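Local atomic coordinates of carbohydrate oxidase (Microdochium nivale, PDB entry 3RJA), a protein that oxidises the C1 hydroxyl of mono-, oligo- and polysaccharides to the corresponding lactones with bound FAD, passing the electrons to oxygen to form hydrogen peroxide. Residues P13-G18 and E23-P28; A41-Q44 and H48-S51; H151-A156 and L262-P267. All coordinates share one frame; numbering follows the deposited sequence.

Interaction 1 of 3, residues P13-G18 and E23-P28; sequences PIDIPG and ERDVEP. With ABL ((2R,3R,4R,5R)-4,5-dihydroxy-2-(hydroxymethyl)-6-oxopiperidin-3-yl beta-D-glucopyranoside), chain H.
Asp15 and Asp25 bring their carboxyl groups together where the loop between helices 2-9 and 20-25 lies against strand 39-42 of the FAD-binding domain, a member of the PCMH-type fold. One of the enzyme's two bound ABL molecules occupies this place. From Asp15 CB, 3.5 Å from ABL O1A, the chain turns with CG anti to its own carbonyl carbon (chi1 -73°), which brings the carboxyl group up to Asp25 and ABL. CG then comes to 3.2 Å from Asp25 OD2. Here the side chain forks: OD1 lies 2.8 Å from N5, the lactam nitrogen of ABL, while OD2 approaches Asp25 OD2 to 2.5 Å. The two side chains cross at about a right angle, yet their carboxyl planes are only 27° apart. Two fully charged acids so close would repel, so one of them is probably protonated; Asp25 OD1 is also held by a salt bridge to Arg90. An aspartate suits position 15 because its short arm meets both the lactam of the substrate analogue and the neighbouring acid. At the turn before helix 20-25, Gly18 adopts a positive phi, at which any side chain would strike Pro17 O. Ile16 N donates to ABL O1A over 3.0 Å at 163°, and Thr19 OG1 also bonds the ligand. At the loop's other end, Pro13 CB rests 3.4 Å from ABL O6A.

Interaction 2 of 3, residues A41-Q44 and H48-S51; sequences AQTQ and HIQS. With ABL ((2R,3R,4R,5R)-4,5-dihydroxy-2-(hydroxymethyl)-6-oxopiperidin-3-yl beta-D-glucopyranoside), chain H.
Gln44 and His48 are joined by the hydrogen bond that ties the end of a strand to the first turn of the following helix. Gln44 N donates to His48 ND1 over 2.9 Å at 160°, and the nitrogen sits exactly in the imidazole plane, so ND1 receives the hydrogen at the ring edge. A chi1 of -73° lays the His48 ring beside its own backbone N, where ND1 can meet the Gln44 amide. A histidine suits the place because it offers an unprotonated ring nitrogen to a backbone N-H; its own backbone N is bonded to Thr45 OG1.

Van der Waals contacts lie alongside. Thr43 CG2 packs 3.6 Å from His48 CB, the two side chains running antiparallel to one another, side by side. Ile49 crosses Thr43 at about a right angle and puts CG1 3.8 Å from Thr43 OG1, a buried fit for a compact, branched pair. This is the opening bend of a beta-alpha-beta crossover: strand 39-42 leads through helix 46-58 to strand 63-66, parallel to it in the same sheet, with strand 84-87 between them. Thr43 also makes a backbone hydrogen bond to Gln87 of that middle strand.

Contact with the substrate analogue comes from Gln42, whose CB leaves the backbone on the side away from the helix; its extended side chain runs beside the ABL hydroxymethyl group, CB lying 4.1 Å from ABL C6A.

Interaction 3 of 3, residues H151-A156 and L262-P267; sequences HMHGLA and LYYGTP
Met152 starts with CG anti to its backbone N and then bends at chi2 (74°), while Tyr264 carries its ring anti to its own carbonyl carbon, and Met152 lies over one face of that ring. Met152 CG stands over the ring centre, 3.7 Å from the Tyr264 centroid and 7° off the normal, a CH-pi contact. SD lies more obliquely, 4.5 Å from that centroid, in a Met-aromatic contact. Methionine's flexible, polarisable chain fits an aromatic face, and a flat histidine can offer its edge. On the same face of the tyrosine, His153 does so in an offset edge-to-face pair, with ring centroids 5.3 Å apart and planes at 80°. His153 CD2 comes to 3.5 Å from Tyr264 OH, but the hydroxyl's polar partner is Ser149 OG. Replacing this tyrosine by alanine is likely to leave Met152 and the edge of His153 facing a gap, and Ser149 without its hydroxyl partner. Gly154, with positive phi, takes the chain out of helical geometry; the His153 ring also stacks with Phe205. Helix 150-153 of the FAD-binding domain is thereby set against the end of strand 258-264 in the eight-stranded antiparallel sheet, where Tyr264 also touches Leu211 of strand 211-217.

Interactions 1 and 2 are neighbours and share elements: strand 39-42 backs the loop 13-18, Pro13 O lies 2.9 Å from Gln42 N in a probable hydrogen bond, and both touch the same ABL molecule. Each is partly buried, and polar atoms do the main work, a carboxyl pair in the first and an amide-imidazole bond in the second. Interaction 3 stands apart, its centre 39 Å from that of interaction 1 and on the opposite side of the chain's centre. It is a surface contact built from sulfur and aromatic rings, and it joins elements distant in sequence, whereas the other two join segments only a few residues apart in the chain.

Interaction 1 of 3, residues P13-G18 and E23-P28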
ATOM      1  N   PRO A  13      21.617 -18.491   2.423  1.00 15.89           N
ATOM      2  CA  PRO A  13      22.569 -17.364   2.527  1.00 15.51           C
ATOM      3  C   PRO A  13      22.163 -16.407   3.648  1.00 15.11           C
ATOM      4  O   PRO A  13      20.969 -16.186   3.899  1.00 13.82           O
ATOM      5  CB  PRO A  13      22.490 -16.690   1.158  1.00 14.91           C
ATOM      6  CG  PRO A  13      21.861 -17.732   0.241  1.00 14.76           C
ATOM      7  CD  PRO A  13      20.960 -18.550   1.104  1.00 14.15           C
ATOM      8  N   ILE A  14      23.161 -15.919   4.376  1.00 14.98           N
ATOM      9  CA  ILE A  14      22.912 -15.027   5.480  1.00 15.51           C
ATOM     10  C   ILE A  14      23.715 -13.759   5.269  1.00 15.51           C
ATOM     11  O   ILE A  14      24.738 -13.803   4.627  1.00 16.49           O
ATOM     12  CB  ILE A  14      23.205 -15.687   6.846  1.00 17.37           C
ATOM     13  CG1 ILE A  14      24.643 -16.209   6.937  1.00 18.50           C
ATOM     14  CG2 ILE A  14      22.176 -16.807   7.127  1.00 15.96           C
ATOM     15  CD1 ILE A  14      25.088 -16.570   8.359  1.00 17.87           C
ATOM     16  N   ASP A  15      23.239 -12.623   5.775  1.00 14.70           N
ATOM     17  CA  ASP A  15      24.033 -11.406   5.692  1.00 14.95           C
ATOM     18  C   ASP A  15      25.031 -11.380   6.859  1.00 14.67           C
ATOM     19  O   ASP A  15      24.749 -11.873   7.942  1.00 14.55           O
ATOM     20  CB  ASP A  15      23.162 -10.132   5.711  1.00 13.58           C
ATOM     21  CG  ASP A  15      22.397  -9.898   4.420  1.00 13.53           C
ATOM     22  OD1 ASP A  15      22.745 -10.441   3.344  1.00 12.09           O
ATOM     23  OD2 ASP A  15      21.411  -9.123   4.479  1.00 15.25           O
ATOM     24  N   ILE A  16      26.192 -10.798   6.607  1.00 15.50           N
ATOM     25  CA  ILE A  16      27.268 -10.699   7.591  0.50 15.55           C
ATOM     26  C   ILE A  16      27.320  -9.264   8.081  1.00 14.77           C
ATOM     27  O   ILE A  16      27.597  -8.369   7.287  1.00 14.94           O
ATOM     28  CB  ILE A  16      28.649 -11.052   6.958  0.50 15.62           C
ATOM     29  CG1 ILE A  16      28.694 -12.523   6.555  0.50 16.19           C
ATOM     30  CG2 ILE A  16      29.806 -10.718   7.920  0.50 15.40           C
ATOM     31  CD1 ILE A  16      27.998 -13.422   7.533  0.50 16.44           C
ATOM     32  N   PRO A  17      27.053  -9.027   9.390  1.00 16.43           N
ATOM     33  CA  PRO A  17      27.167  -7.625   9.838  1.00 17.73           C
ATOM     34  C   PRO A  17      28.492  -7.008   9.406  1.00 20.50           C
ATOM     35  O   PRO A  17      29.530  -7.661   9.501  1.00 20.13           O
ATOM     36  CB  PRO A  17      27.083  -7.727  11.365  1.00 17.00           C
ATOM     37  CG  PRO A  17      26.299  -8.971  11.607  1.00 16.24           C
ATOM     38  CD  PRO A  17      26.652  -9.924  10.503  1.00 16.26           C
ATOM     39  N   GLY A  18      28.427  -5.781   8.892  1.00 22.25           N
ATOM     40  CA  GLY A  18      29.613  -5.036   8.513  1.00 23.89           C
ATOM     41  C   GLY A  18      29.864  -5.032   7.010  1.00 27.36           C
ATOM     42  O   GLY A  18      30.734  -4.303   6.538  1.00 30.18           O
ATOM     43  N   GLU A  23      24.461  -3.956   5.387  1.00 13.56           N
ATOM     44  CA  GLU A  23      24.116  -2.545   5.510  1.00 14.54           C
ATOM     45  C   GLU A  23      22.924  -2.155   4.625  1.00 14.51           C
ATOM     46  O   GLU A  23      22.060  -1.418   5.068  1.00 13.88           O
ATOM     47  CB  GLU A  23      25.319  -1.616   5.238  1.00 15.25           C
ATOM     48  CG  GLU A  23      26.477  -1.752   6.273  1.00 19.00           C
ATOM     49  CD  GLU A  23      26.102  -1.349   7.694  0.50 18.71           C
ATOM     50  OE1 GLU A  23      25.616  -0.223   7.880  0.50 19.35           O
ATOM     51  OE2 GLU A  23      26.300  -2.158   8.630  0.50 20.44           O
ATOM     52  N   ARG A  24      22.910  -2.626   3.371  1.00 15.13           N
ATOM     53  CA  ARG A  24      21.795  -2.398   2.474  1.00 14.29           C
ATOM     54  C   ARG A  24      20.490  -3.044   3.004  1.00 13.56           C
ATOM     55  O   ARG A  24      19.458  -2.391   3.070  1.00 12.37           O
ATOM     56  CB  ARG A  24      22.107  -2.950   1.076  1.00 16.31           C
ATOM     57  CG  ARG A  24      20.881  -2.978   0.146  1.00 17.93           C
ATOM     58  CD  ARG A  24      21.204  -3.505  -1.268  1.00 20.05           C
ATOM     59  NE  ARG A  24      20.000  -4.080  -1.862  1.00 23.31           N
ATOM     60  CZ  ARG A  24      19.869  -4.431  -3.145  1.00 27.14           C
ATOM     61  NH1 ARG A  24      20.881  -4.238  -3.989  1.00 25.91           N
ATOM     62  NH2 ARG A  24      18.722  -4.973  -3.584  1.00 21.19           N
ATOM     63  N   ASP A  25      20.552  -4.322   3.357  1.00 12.11           N
ATOM     64  CA  ASP A  25      19.359  -5.083   3.719  1.00 12.02           C
ATOM     65  C   ASP A  25      18.721  -4.641   5.068  1.00 12.41           C
ATOM     66  O   ASP A  25      17.501  -4.756   5.256  1.00 10.12           O
ATOM     67  CB  ASP A  25      19.676  -6.579   3.776  1.00 11.04           C
ATOM     68  CG  ASP A  25      19.884  -7.229   2.382  1.00 10.60           C
ATOM     69  OD1 ASP A  25      19.515  -6.663   1.337  1.00 10.33           O
ATOM     70  OD2 ASP A  25      20.431  -8.360   2.341  1.00 10.47           O
ATOM     71  N   VAL A  26      19.562  -4.143   5.992  1.00 12.13           N
ATOM     72  CA  VAL A  26      19.134  -3.851   7.347  1.00 11.25           C
ATOM     73  C   VAL A  26      18.591  -2.404   7.455  1.00 11.85           C
ATOM     74  O   VAL A  26      18.044  -2.004   8.499  1.00  9.94           O
ATOM     75  CB  VAL A  26      20.292  -4.049   8.385  1.00 11.54           C
ATOM     76  CG1 VAL A  26      21.195  -2.797   8.453  1.00 10.45           C
ATOM     77  CG2 VAL A  26      19.714  -4.318   9.777  1.00 11.01           C
ATOM     78  N   GLU A  27      18.762  -1.634   6.384  1.00 11.19           N
ATOM     79  CA  GLU A  27      18.349  -0.238   6.401  1.00 12.72           C
ATOM     80  C   GLU A  27      16.839  -0.135   6.105  1.00 11.53           C
ATOM     81  O   GLU A  27      16.392  -0.586   5.043  1.00 11.74           O
ATOM     82  CB  GLU A  27      19.155   0.563   5.355  1.00 13.16           C
ATOM     83  CG  GLU A  27      18.854   2.080   5.338  1.00 15.73           C
ATOM     84  CD  GLU A  27      19.665   2.830   4.273  1.00 19.19           C
ATOM     85  OE1 GLU A  27      19.761   2.345   3.119  1.00 18.28           O
ATOM     86  OE2 GLU A  27      20.210   3.908   4.607  1.00 21.18           O
ATOM     87  N   PRO A  28      16.055   0.443   7.026  1.00 11.73           N
ATOM     88  CA  PRO A  28      14.583   0.624   6.789  1.00 11.27           C
ATOM     89  C   PRO A  28      14.330   1.715   5.769  1.00 12.11           C
ATOM     90  O   PRO A  28      15.173   2.630   5.639  1.00 12.17           O
ATOM     91  CB  PRO A  28      14.075   1.139   8.125  1.00 11.63           C
ATOM     92  CG  PRO A  28      15.317   1.902   8.739  1.00 10.79           C
ATOM     93  CD  PRO A  28      16.516   1.096   8.275  1.00 12.16           C
TER
HETATM   94  C1A ABL H 605      26.257 -10.658   2.864  0.50 21.76           C
HETATM   95  O1A ABL H 605      26.099  -9.838   3.798  0.50 19.31           O
HETATM   96  C2A ABL H 605      27.613 -10.847   2.180  0.50 22.23           C
HETATM   97  O2A ABL H 605      28.313  -9.613   2.310  0.50 23.90           O
HETATM   98  C3A ABL H 605      27.433 -11.130   0.680  0.50 22.79           C
HETATM   99  O3A ABL H 605      28.728 -11.424   0.124  0.50 24.11           O
HETATM  100  C4A ABL H 605      26.531 -12.315   0.479  0.50 21.59           C
HETATM  101  O1  ABL H 605      26.356 -12.579  -0.926  0.50 24.03           O
HETATM  102  C5A ABL H 605      25.143 -11.854   0.999  0.50 20.25           C
HETATM  103  N5  ABL H 605      25.234 -11.412   2.402  0.50 20.01           N
HETATM  104  C6A ABL H 605      24.150 -13.039   0.968  0.50 18.31           C
HETATM  105  O6A ABL H 605      24.812 -14.252   1.275  0.50 16.40           O
HETATM  106  C1  ABL H 605      26.818 -13.809  -1.537  0.50 27.42           C
HETATM  107  C2  ABL H 605      26.430 -13.798  -3.028  0.50 28.90           C
HETATM  108  O2  ABL H 605      25.010 -13.689  -3.177  0.50 28.96           O
HETATM  109  C3  ABL H 605      26.917 -15.066  -3.715  0.50 29.69           C
HETATM  110  O3  ABL H 605      26.712 -14.896  -5.105  0.50 30.26           O
HETATM  111  C4  ABL H 605      28.414 -15.341  -3.371  0.50 29.86           C
HETATM  112  O4  ABL H 605      28.789 -16.630  -3.833  0.50 30.60           O
HETATM  113  C5  ABL H 605      28.652 -15.254  -1.859  0.50 29.63           C
HETATM  114  O5  ABL H 605      28.217 -13.952  -1.439  0.50 29.53           O
HETATM  115  C6  ABL H 605      30.090 -15.557  -1.417  0.50 30.59           C
HETATM  116  O6  ABL H 605      31.082 -14.765  -2.016  0.50 30.97           O

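Interaction 2 of 3, residues A41-Q44 and H48-S51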
ATOM      1  N   ALA A  41      18.334 -13.671   6.652  1.00 11.64           N
ATOM      2  CA  ALA A  41      18.389 -14.724   5.632  1.00 11.39           C
ATOM      3  C   ALA A  41      18.051 -14.096   4.277  1.00 12.17           C
ATOM      4  O   ALA A  41      16.902 -13.672   4.048  1.00 12.28           O
ATOM      5  CB  ALA A  41      17.399 -15.833   5.936  1.00 10.61           C
ATOM      6  N   GLN A  42      19.048 -14.013   3.397  1.00 11.87           N
ATOM      7  CA  GLN A  42      18.862 -13.380   2.091  1.00 12.92           C
ATOM      8  C   GLN A  42      18.524 -14.507   1.100  1.00 13.63           C
ATOM      9  O   GLN A  42      19.430 -15.111   0.490  1.00 14.13           O
ATOM     10  CB  GLN A  42      20.129 -12.640   1.674  1.00 12.55           C
ATOM     11  CG  GLN A  42      19.937 -11.690   0.480  1.00 13.41           C
ATOM     12  CD  GLN A  42      21.256 -11.170  -0.068  1.00 13.71           C
ATOM     13  OE1 GLN A  42      21.699 -10.050   0.267  1.00 16.24           O
ATOM     14  NE2 GLN A  42      21.886 -11.963  -0.907  1.00 11.73           N
ATOM     15  N   THR A  43      17.232 -14.810   0.976  1.00 11.80           N
ATOM     16  CA  THR A  43      16.803 -16.040   0.312  1.00 12.28           C
ATOM     17  C   THR A  43      16.855 -15.954  -1.207  1.00 12.31           C
ATOM     18  O   THR A  43      16.612 -14.895  -1.770  1.00 12.52           O
ATOM     19  CB  THR A  43      15.366 -16.439   0.729  1.00 12.30           C
ATOM     20  OG1 THR A  43      14.449 -15.367   0.448  1.00 11.08           O
ATOM     21  CG2 THR A  43      15.316 -16.805   2.225  1.00 11.67           C
ATOM     22  N   GLN A  44      17.091 -17.086  -1.862  1.00 12.65           N
ATOM     23  CA  GLN A  44      17.102 -17.160  -3.319  1.00 12.26           C
ATOM     24  C   GLN A  44      15.981 -18.057  -3.863  1.00 12.17           C
ATOM     25  O   GLN A  44      15.568 -17.921  -5.015  1.00 12.95           O
ATOM     26  CB  GLN A  44      18.482 -17.668  -3.823  1.00 12.71           C
ATOM     27  CG  GLN A  44      19.617 -16.661  -3.607  1.00 13.23           C
ATOM     28  CD  GLN A  44      19.531 -15.427  -4.541  1.00 14.68           C
ATOM     29  OE1 GLN A  44      18.874 -15.469  -5.590  1.00 14.93           O
ATOM     30  NE2 GLN A  44      20.182 -14.330  -4.151  1.00 13.29           N
ATOM     31  N   HIS A  48      14.715 -22.067   0.532  1.00 12.11           N
ATOM     32  CA  HIS A  48      15.390 -21.209   1.505  1.00 12.36           C
ATOM     33  C   HIS A  48      14.392 -20.611   2.503  1.00 13.33           C
ATOM     34  O   HIS A  48      14.642 -20.611   3.724  1.00 12.73           O
ATOM     35  CB  HIS A  48      16.120 -20.069   0.804  1.00 12.05           C
ATOM     36  CG  HIS A  48      17.367 -20.488   0.081  1.00 13.14           C
ATOM     37  ND1 HIS A  48      17.958 -19.697  -0.887  1.00 12.59           N
ATOM     38  CD2 HIS A  48      18.135 -21.607   0.183  1.00 12.47           C
ATOM     39  CE1 HIS A  48      19.036 -20.315  -1.354  1.00 13.49           C
ATOM     40  NE2 HIS A  48      19.161 -21.478  -0.729  1.00 13.19           N
ATOM     41  N   ILE A  49      13.283 -20.067   1.971  1.00 12.57           N
ATOM     42  CA  ILE A  49      12.233 -19.464   2.806  1.00 12.31           C
ATOM     43  C   ILE A  49      11.742 -20.509   3.814  1.00 12.75           C
ATOM     44  O   ILE A  49      11.668 -20.233   5.026  1.00 13.28           O
ATOM     45  CB  ILE A  49      11.054 -18.866   1.959  1.00 11.00           C
ATOM     46  CG1 ILE A  49      11.566 -17.723   1.027  1.00 10.78           C
ATOM     47  CG2 ILE A  49       9.910 -18.354   2.893  1.00 11.40           C
ATOM     48  CD1 ILE A  49      10.546 -17.259  -0.046  1.00 10.14           C
ATOM     49  N   GLN A  50      11.431 -21.705   3.298  1.00 11.95           N
ATOM     50  CA  GLN A  50      11.031 -22.845   4.110  1.00 12.36           C
ATOM     51  C   GLN A  50      12.044 -23.211   5.203  1.00 11.43           C
ATOM     52  O   GLN A  50      11.690 -23.367   6.366  1.00 11.60           O
ATOM     53  CB  GLN A  50      10.791 -24.061   3.196  1.00 12.92           C
ATOM     54  CG  GLN A  50      10.324 -25.325   3.926  1.00 13.35           C
ATOM     55  CD  GLN A  50      10.064 -26.456   2.939  1.00 13.10           C
ATOM     56  OE1 GLN A  50      10.844 -26.673   2.017  1.00 12.67           O
ATOM     57  NE2 GLN A  50       8.943 -27.127   3.097  1.00 12.07           N
ATOM     58  N   SER A  51      13.306 -23.337   4.833  1.00 11.09           N
ATOM     59  CA  SER A  51      14.334 -23.676   5.796  1.00 11.16           C
ATOM     60  C   SER A  51      14.473 -22.581   6.872  1.00 11.89           C
ATOM     61  O   SER A  51      14.735 -22.886   8.055  1.00 11.06           O
ATOM     62  CB  SER A  51      15.669 -23.841   5.062  1.00 12.32           C
ATOM     63  OG  SER A  51      15.595 -24.946   4.163  1.00 13.61           O
TER
HETATM   64  C1A ABL H 605      26.257 -10.658   2.864  0.50 21.76           C
HETATM   65  O1A ABL H 605      26.099  -9.838   3.798  0.50 19.31           O
HETATM   66  C2A ABL H 605      27.613 -10.847   2.180  0.50 22.23           C
HETATM   67  O2A ABL H 605      28.313  -9.613   2.310  0.50 23.90           O
HETATM   68  C3A ABL H 605      27.433 -11.130   0.680  0.50 22.79           C
HETATM   69  O3A ABL H 605      28.728 -11.424   0.124  0.50 24.11           O
HETATM   70  C4A ABL H 605      26.531 -12.315   0.479  0.50 21.59           C
HETATM   71  O1  ABL H 605      26.356 -12.579  -0.926  0.50 24.03           O
HETATM   72  C5A ABL H 605      25.143 -11.854   0.999  0.50 20.25           C
HETATM   73  N5  ABL H 605      25.234 -11.412   2.402  0.50 20.01           N
HETATM   74  C6A ABL H 605      24.150 -13.039   0.968  0.50 18.31           C
HETATM   75  O6A ABL H 605      24.812 -14.252   1.275  0.50 16.40           O
HETATM   76  C1  ABL H 605      26.818 -13.809  -1.537  0.50 27.42           C
HETATM   77  C2  ABL H 605      26.430 -13.798  -3.028  0.50 28.90           C
HETATM   78  O2  ABL H 605      25.010 -13.689  -3.177  0.50 28.96           O
HETATM   79  C3  ABL H 605      26.917 -15.066  -3.715  0.50 29.69           C
HETATM   80  O3  ABL H 605      26.712 -14.896  -5.105  0.50 30.26           O
HETATM   81  C4  ABL H 605      28.414 -15.341  -3.371  0.50 29.86           C
HETATM   82  O4  ABL H 605      28.789 -16.630  -3.833  0.50 30.60           O
HETATM   83  C5  ABL H 605      28.652 -15.254  -1.859  0.50 29.63           C
HETATM   84  O5  ABL H 605      28.217 -13.952  -1.439  0.50 29.53           O
HETATM   85  C6  ABL H 605      30.090 -15.557  -1.417  0.50 30.59           C
HETATM   86  O6  ABL H 605      31.082 -14.765  -2.016  0.50 30.97           O

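Interaction 3 of 3, residues H151-A156 and L262-P267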
ATOM      1  N   HIS A 151      -9.387   2.944 -10.240  1.00 12.10           N
ATOM      2  CA  HIS A 151     -10.815   3.219 -10.503  1.00 12.40           C
ATOM      3  C   HIS A 151     -11.253   2.362 -11.716  1.00 13.19           C
ATOM      4  O   HIS A 151     -12.364   1.810 -11.762  1.00 12.48           O
ATOM      5  CB  HIS A 151     -11.015   4.705 -10.749  1.00 11.85           C
ATOM      6  CG  HIS A 151     -12.432   5.186 -10.597  1.00 13.65           C
ATOM      7  ND1 HIS A 151     -13.305   5.283 -11.669  1.00 13.17           N
ATOM      8  CD2 HIS A 151     -13.090   5.703  -9.527  1.00 13.65           C
ATOM      9  CE1 HIS A 151     -14.460   5.775 -11.246  1.00 16.03           C
ATOM     10  NE2 HIS A 151     -14.356   6.046  -9.953  1.00 15.06           N
ATOM     11  N   MET A 152     -10.353   2.280 -12.692  1.00 13.01           N
ATOM     12  CA  MET A 152     -10.565   1.519 -13.910  1.00 14.12           C
ATOM     13  C   MET A 152     -10.426  -0.007 -13.743  1.00 13.70           C
ATOM     14  O   MET A 152     -11.182  -0.764 -14.338  1.00 13.23           O
ATOM     15  CB  MET A 152      -9.548   1.998 -14.967  1.00 13.93           C
ATOM     16  CG  MET A 152      -9.625   1.239 -16.279  1.00 13.93           C
ATOM     17  SD  MET A 152     -11.081   1.740 -17.224  1.00 14.84           S
ATOM     18  CE  MET A 152     -10.902   0.688 -18.688  1.00 14.97           C
ATOM     19  N   HIS A 153      -9.441  -0.460 -12.965  1.00 13.45           N
ATOM     20  CA  HIS A 153      -9.066  -1.893 -12.983  1.00 13.24           C
ATOM     21  C   HIS A 153      -8.940  -2.537 -11.606  1.00 12.15           C
ATOM     22  O   HIS A 153      -8.561  -3.693 -11.516  1.00 12.99           O
ATOM     23  CB  HIS A 153      -7.723  -2.088 -13.716  1.00 13.97           C
ATOM     24  CG  HIS A 153      -7.822  -2.059 -15.211  1.00 15.88           C
ATOM     25  ND1 HIS A 153      -8.669  -2.882 -15.926  1.00 15.03           N
ATOM     26  CD2 HIS A 153      -7.139  -1.334 -16.132  1.00 15.79           C
ATOM     27  CE1 HIS A 153      -8.540  -2.633 -17.216  1.00 14.32           C
ATOM     28  NE2 HIS A 153      -7.619  -1.697 -17.364  1.00 16.48           N
ATOM     29  N   GLY A 154      -9.192  -1.792 -10.542  1.00 11.24           N
ATOM     30  CA  GLY A 154      -9.212  -2.376  -9.194  1.00 11.88           C
ATOM     31  C   GLY A 154      -7.865  -2.371  -8.481  1.00 12.19           C
ATOM     32  O   GLY A 154      -6.888  -1.786  -8.971  1.00 11.57           O
ATOM     33  N   LEU A 155      -7.830  -2.982  -7.292  1.00 12.23           N
ATOM     34  CA  LEU A 155      -6.612  -3.038  -6.463  1.00 10.88           C
ATOM     35  C   LEU A 155      -5.593  -4.034  -7.013  1.00 11.38           C
ATOM     36  O   LEU A 155      -5.953  -4.995  -7.736  1.00 11.24           O
ATOM     37  CB  LEU A 155      -6.978  -3.414  -5.023  1.00 10.51           C
ATOM     38  CG  LEU A 155      -8.039  -2.507  -4.308  1.00 10.21           C
ATOM     39  CD1 LEU A 155      -8.308  -3.038  -2.922  1.00 10.14           C
ATOM     40  CD2 LEU A 155      -7.606  -1.033  -4.208  1.00  9.73           C
ATOM     41  N   ALA A 156      -4.330  -3.833  -6.644  1.00 10.87           N
ATOM     42  CA  ALA A 156      -3.288  -4.814  -6.916  1.00 11.52           C
ATOM     43  C   ALA A 156      -3.763  -6.186  -6.442  1.00 11.69           C
ATOM     44  O   ALA A 156      -3.649  -7.159  -7.173  1.00 12.67           O
ATOM     45  CB  ALA A 156      -1.943  -4.413  -6.247  1.00 11.34           C
ATOM     46  N   LEU A 262      -5.363  10.184 -13.868  1.00 13.91           N
ATOM     47  CA  LEU A 262      -5.072   9.389 -15.039  1.00 15.42           C
ATOM     48  C   LEU A 262      -6.395   8.943 -15.671  1.00 15.36           C
ATOM     49  O   LEU A 262      -7.263   8.375 -14.996  1.00 15.71           O
ATOM     50  CB  LEU A 262      -4.230   8.156 -14.668  1.00 14.23           C
ATOM     51  CG  LEU A 262      -3.655   7.412 -15.891  1.00 15.09           C
ATOM     52  CD1 LEU A 262      -2.710   8.321 -16.691  1.00 14.79           C
ATOM     53  CD2 LEU A 262      -2.955   6.037 -15.560  1.00 14.25           C
ATOM     54  N   TYR A 263      -6.541   9.221 -16.960  1.00 16.14           N
ATOM     55  CA  TYR A 263      -7.761   8.884 -17.702  1.00 15.62           C
ATOM     56  C   TYR A 263      -7.476   7.836 -18.771  1.00 16.47           C
ATOM     57  O   TYR A 263      -6.527   7.992 -19.584  1.00 15.15           O
ATOM     58  CB  TYR A 263      -8.383  10.135 -18.341  1.00 16.29           C
ATOM     59  CG  TYR A 263      -9.673   9.822 -19.097  1.00 17.25           C
ATOM     60  CD1 TYR A 263     -10.871   9.648 -18.408  1.00 17.00           C
ATOM     61  CD2 TYR A 263      -9.684   9.699 -20.494  1.00 17.47           C
ATOM     62  CE1 TYR A 263     -12.050   9.348 -19.064  1.00 18.67           C
ATOM     63  CE2 TYR A 263     -10.875   9.397 -21.181  1.00 19.00           C
ATOM     64  CZ  TYR A 263     -12.054   9.213 -20.449  1.00 20.11           C
ATOM     65  OH  TYR A 263     -13.236   8.909 -21.081  1.00 20.64           O
ATOM     66  N   TYR A 264      -8.272   6.765 -18.767  1.00 15.50           N
ATOM     67  CA  TYR A 264      -8.183   5.740 -19.813  1.00 15.92           C
ATOM     68  C   TYR A 264      -8.902   6.210 -21.073  1.00 18.74           C
ATOM     69  O   TYR A 264     -10.124   6.014 -21.221  1.00 16.14           O
ATOM     70  CB  TYR A 264      -8.747   4.400 -19.329  1.00 14.68           C
ATOM     71  CG  TYR A 264      -7.724   3.572 -18.596  1.00 14.75           C
ATOM     72  CD1 TYR A 264      -7.235   3.977 -17.339  1.00 15.09           C
ATOM     73  CD2 TYR A 264      -7.217   2.399 -19.164  1.00 14.50           C
ATOM     74  CE1 TYR A 264      -6.249   3.224 -16.649  1.00 15.52           C
ATOM     75  CE2 TYR A 264      -6.256   1.628 -18.496  1.00 16.18           C
ATOM     76  CZ  TYR A 264      -5.771   2.051 -17.235  1.00 15.43           C
ATOM     77  OH  TYR A 264      -4.842   1.298 -16.593  1.00 14.56           O
ATOM     78  N   GLY A 265      -8.136   6.841 -21.967  1.00 19.36           N
ATOM     79  CA  GLY A 265      -8.676   7.419 -23.206  1.00 20.75           C
ATOM     80  C   GLY A 265      -7.970   8.728 -23.562  1.00 22.10           C
ATOM     81  O   GLY A 265      -6.908   9.059 -22.995  1.00 20.83           O
ATOM     82  N   THR A 266      -8.547   9.462 -24.512  1.00 21.66           N
ATOM     83  CA  THR A 266      -7.877  10.636 -25.106  1.00 21.99           C
ATOM     84  C   THR A 266      -8.101  11.897 -24.270  1.00 20.65           C
ATOM     85  O   THR A 266      -9.042  11.950 -23.455  1.00 19.74           O
ATOM     86  CB  THR A 266      -8.419  10.905 -26.530  1.00 22.65           C
ATOM     87  OG1 THR A 266      -9.790  11.315 -26.428  1.00 23.13           O
ATOM     88  CG2 THR A 266      -8.313   9.630 -27.410  1.00 22.16           C
ATOM     89  N   PRO A 267      -7.266  12.933 -24.485  1.00 21.40           N
ATOM     90  CA  PRO A 267      -7.486  14.210 -23.792  1.00 19.76           C
ATOM     91  C   PRO A 267      -8.888  14.818 -23.982  1.00 22.34           C
ATOM     92  O   PRO A 267      -9.430  15.449 -23.049  1.00 21.52           O
ATOM     93  CB  PRO A 267      -6.414  15.123 -24.389  1.00 20.52           C
ATOM     94  CG  PRO A 267      -5.323  14.182 -24.850  1.00 19.43           C
ATOM     95  CD  PRO A 267      -6.014  12.933 -25.289  1.00 19.62           C
TER